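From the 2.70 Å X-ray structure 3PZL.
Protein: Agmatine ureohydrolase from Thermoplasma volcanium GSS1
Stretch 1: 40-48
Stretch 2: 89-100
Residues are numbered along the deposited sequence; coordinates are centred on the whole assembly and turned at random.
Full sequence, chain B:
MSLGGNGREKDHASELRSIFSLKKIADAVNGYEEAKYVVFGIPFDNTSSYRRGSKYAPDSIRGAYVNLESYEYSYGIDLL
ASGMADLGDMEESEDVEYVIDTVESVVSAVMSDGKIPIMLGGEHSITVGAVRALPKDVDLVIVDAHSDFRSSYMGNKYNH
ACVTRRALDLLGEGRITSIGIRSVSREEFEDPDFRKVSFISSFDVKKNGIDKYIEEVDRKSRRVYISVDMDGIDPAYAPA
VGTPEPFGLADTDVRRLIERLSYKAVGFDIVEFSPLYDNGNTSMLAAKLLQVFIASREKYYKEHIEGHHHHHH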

# COMPACT_ATOMS: atom_id res chain seq x y z
N PHE B 40 -20.92 20.02 -6.10
CA PHE B 40 -21.43 18.81 -6.70
C PHE B 40 -20.33 18.00 -7.38
O PHE B 40 -19.37 18.55 -7.90
CB PHE B 40 -22.58 19.11 -7.68
CG PHE B 40 -22.20 20.00 -8.83
CD1 PHE B 40 -22.34 21.38 -8.74
CD2 PHE B 40 -21.71 19.46 -10.01
CE1 PHE B 40 -21.97 22.19 -9.80
CE2 PHE B 40 -21.36 20.26 -11.07
CZ PHE B 40 -21.49 21.63 -10.97
N GLY B 41 -20.50 16.69 -7.35
CA GLY B 41 -19.53 15.80 -7.92
C GLY B 41 -19.95 15.23 -9.24
O GLY B 41 -21.13 14.99 -9.49
N ILE B 42 -18.96 14.99 -10.09
CA ILE B 42 -19.16 14.35 -11.37
C ILE B 42 -18.10 13.25 -11.51
O ILE B 42 -16.95 13.54 -11.79
CB ILE B 42 -19.12 15.42 -12.48
CG1 ILE B 42 -20.45 16.18 -12.45
CG2 ILE B 42 -18.85 14.83 -13.88
CD1 ILE B 42 -20.41 17.49 -13.11
N PRO B 43 -18.47 12.00 -11.26
CA PRO B 43 -17.51 10.91 -11.23
C PRO B 43 -17.23 10.33 -12.61
O PRO B 43 -17.66 9.21 -12.91
CB PRO B 43 -18.19 9.87 -10.34
CG PRO B 43 -19.61 10.29 -10.21
CD PRO B 43 -19.83 11.52 -11.00
N PHE B 44 -16.51 11.07 -13.43
CA PHE B 44 -16.29 10.62 -14.80
C PHE B 44 -14.81 10.56 -15.14
O PHE B 44 -14.03 11.43 -14.77
CB PHE B 44 -17.04 11.48 -15.82
CG PHE B 44 -16.68 11.15 -17.23
CD1 PHE B 44 -17.33 10.13 -17.89
CD2 PHE B 44 -15.68 11.87 -17.90
CE1 PHE B 44 -17.01 9.82 -19.19
CE2 PHE B 44 -15.36 11.56 -19.19
CZ PHE B 44 -16.03 10.54 -19.84
N ASP B 45 -14.44 9.55 -15.91
CA ASP B 45 -13.07 9.08 -15.91
C ASP B 45 -12.67 8.50 -17.24
O ASP B 45 -11.49 8.23 -17.46
CB ASP B 45 -13.00 7.94 -14.89
CG ASP B 45 -11.70 7.86 -14.25
OD1 ASP B 45 -10.77 8.51 -14.82
OD2 ASP B 45 -11.58 7.14 -13.21
N ASN B 46 -13.67 8.27 -18.09
CA ASN B 46 -13.53 7.34 -19.19
C ASN B 46 -12.83 7.95 -20.40
O ASN B 46 -13.23 7.74 -21.56
CB ASN B 46 -14.90 6.76 -19.58
CG ASN B 46 -14.78 5.37 -20.12
OD1 ASN B 46 -14.02 4.55 -19.60
ND2 ASN B 46 -15.51 5.09 -21.20
N THR B 47 -11.78 8.70 -20.13
CA THR B 47 -10.91 9.16 -21.19
C THR B 47 -9.46 9.17 -20.67
O THR B 47 -8.53 9.50 -21.41
CB THR B 47 -11.39 10.56 -21.74
OG1 THR B 47 -11.42 10.56 -23.16
CG2 THR B 47 -10.52 11.69 -21.28
N SER B 48 -9.30 8.80 -19.40
CA SER B 48 -8.02 8.93 -18.70
C SER B 48 -7.15 7.71 -18.91
O SER B 48 -7.56 6.59 -18.63
CB SER B 48 -8.23 9.14 -17.19
OG SER B 48 -8.75 10.43 -16.91
N ASP B 89 -23.54 13.33 -6.07
CA ASP B 89 -22.85 12.89 -7.28
C ASP B 89 -23.82 12.53 -8.39
O ASP B 89 -24.98 12.18 -8.13
CB ASP B 89 -22.00 11.67 -6.99
CG ASP B 89 -20.62 12.02 -6.39
OD1 ASP B 89 -20.38 13.17 -5.94
OD2 ASP B 89 -19.76 11.11 -6.39
N MSE B 90 -23.35 12.63 -9.62
CA MSE B 90 -24.15 12.32 -10.78
C MSE B 90 -23.89 10.87 -11.07
O MSE B 90 -22.85 10.36 -10.70
CB MSE B 90 -23.69 13.21 -11.94
CG MSE B 90 -24.15 12.82 -13.31
SE MSE B 90 -23.13 13.78 -14.70
CE MSE B 90 -23.76 12.78 -16.29
N GLU B 91 -24.84 10.18 -11.72
CA GLU B 91 -24.65 8.79 -12.20
C GLU B 91 -23.34 8.69 -12.97
O GLU B 91 -22.87 9.65 -13.58
CB GLU B 91 -25.77 8.33 -13.16
CG GLU B 91 -27.18 8.18 -12.58
CD GLU B 91 -28.26 8.53 -13.64
OE1 GLU B 91 -27.98 8.30 -14.85
OE2 GLU B 91 -29.37 9.03 -13.28
N GLU B 92 -22.76 7.51 -12.94
CA GLU B 92 -21.61 7.27 -13.74
C GLU B 92 -22.08 7.01 -15.17
O GLU B 92 -23.18 6.48 -15.40
CB GLU B 92 -20.87 6.08 -13.17
CG GLU B 92 -20.22 6.34 -11.81
CD GLU B 92 -19.12 5.32 -11.50
OE1 GLU B 92 -19.34 4.09 -11.70
OE2 GLU B 92 -18.01 5.75 -11.06
N SER B 93 -21.25 7.40 -16.13
CA SER B 93 -21.55 7.22 -17.54
C SER B 93 -20.25 7.01 -18.31
O SER B 93 -19.20 7.54 -17.92
CB SER B 93 -22.31 8.44 -18.06
OG SER B 93 -22.54 8.37 -19.46
N GLU B 94 -20.29 6.24 -19.39
CA GLU B 94 -19.08 6.03 -20.18
C GLU B 94 -18.94 7.03 -21.32
O GLU B 94 -17.90 7.08 -21.99
CB GLU B 94 -19.02 4.60 -20.70
CG GLU B 94 -18.76 3.59 -19.56
CD GLU B 94 -18.34 2.18 -20.02
OE1 GLU B 94 -18.52 1.85 -21.22
OE2 GLU B 94 -17.87 1.38 -19.16
N ASP B 95 -19.98 7.83 -21.50
CA ASP B 95 -20.07 8.75 -22.62
C ASP B 95 -19.69 10.22 -22.28
O ASP B 95 -20.40 10.90 -21.52
CB ASP B 95 -21.49 8.68 -23.21
CG ASP B 95 -21.67 9.64 -24.38
OD1 ASP B 95 -20.66 9.96 -25.08
OD2 ASP B 95 -22.83 10.07 -24.58
N VAL B 96 -18.58 10.68 -22.87
CA VAL B 96 -18.05 12.03 -22.61
C VAL B 96 -19.06 13.12 -23.00
O VAL B 96 -19.37 14.00 -22.19
CB VAL B 96 -16.66 12.28 -23.30
CG1 VAL B 96 -15.90 13.40 -22.61
CG2 VAL B 96 -15.81 11.04 -23.25
N GLU B 97 -19.58 13.05 -24.23
CA GLU B 97 -20.55 14.04 -24.70
C GLU B 97 -21.71 14.13 -23.74
O GLU B 97 -22.10 15.22 -23.37
CB GLU B 97 -21.07 13.74 -26.10
CG GLU B 97 -20.11 14.08 -27.26
CD GLU B 97 -19.99 12.91 -28.29
OE1 GLU B 97 -20.93 12.06 -28.39
OE2 GLU B 97 -18.94 12.82 -28.98
N TYR B 98 -22.25 12.99 -23.32
CA TYR B 98 -23.37 13.00 -22.37
C TYR B 98 -23.09 13.71 -21.03
O TYR B 98 -23.98 14.39 -20.49
CB TYR B 98 -23.88 11.58 -22.10
CG TYR B 98 -25.01 11.53 -21.10
CD1 TYR B 98 -26.28 12.05 -21.41
CD2 TYR B 98 -24.82 10.96 -19.84
CE1 TYR B 98 -27.32 12.01 -20.48
CE2 TYR B 98 -25.85 10.90 -18.91
CZ TYR B 98 -27.10 11.43 -19.24
OH TYR B 98 -28.11 11.36 -18.29
N VAL B 99 -21.88 13.56 -20.49
CA VAL B 99 -21.51 14.23 -19.25
C VAL B 99 -21.33 15.74 -19.46
O VAL B 99 -21.97 16.56 -18.80
CB VAL B 99 -20.27 13.60 -18.60
CG1 VAL B 99 -19.73 14.50 -17.50
CG2 VAL B 99 -20.59 12.25 -18.00
N ILE B 100 -20.48 16.11 -20.42
CA ILE B 100 -20.29 17.50 -20.79
C ILE B 100 -21.60 18.25 -21.03
O ILE B 100 -21.72 19.41 -20.63
CB ILE B 100 -19.42 17.65 -22.03
CG1 ILE B 100 -18.04 17.10 -21.76
CG2 ILE B 100 -19.28 19.10 -22.42
CD1 ILE B 100 -17.16 17.16 -22.97

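The apolar centre of the contact is the ring of Phe44, the residue of its stretch most covered by the other. Its CA-to-CB bond points sideways, but a t rotamer (chi1 172°) carries the ring in against the second stretch. Phe44 CZ lies 3.5 Å from Val96 CG2, at the ring edge, and Phe44 CD1 lies 3.9 Å from Val99 CG2. These two valines come from the first turn of a helix, and their short, branched side chains bring methyl groups close to the ring without crowding it. Val99 also serves Ile42, whose CG2 packs 3.7 Å from Val99 CG1, while Ile42 CG1 sits 4.2 Å from the selenium, SE, of Met90, a selenomethionine. Pro43, buried and compact, lays CD 4.3 Å from Met90 CB.

Beside this apolar cluster the backbones meet in a parallel bridge between Gly41 and Asp89. Met90 N donates to Gly41 O at 3.2 Å. Glycine suits its place: an ideal CB on Gly41 would fall 2.1 Å from Asp89 OD1, a clash.

At the partly exposed polar edge, Asn46 ND2 donates to Glu94 O at 3.2 Å, nearly straight at 162°; an amide suits the place because it can donate and accept at once: ND2 serves Glu94 O while OD1 is hydrogen-bonded elsewhere in the structure. Nearby, Asp95 caps the helix, its OD2 accepting a weak bond from Tyr98 N at 3.2 Å. The two stretches bury 631 Å² between them, both sides summed.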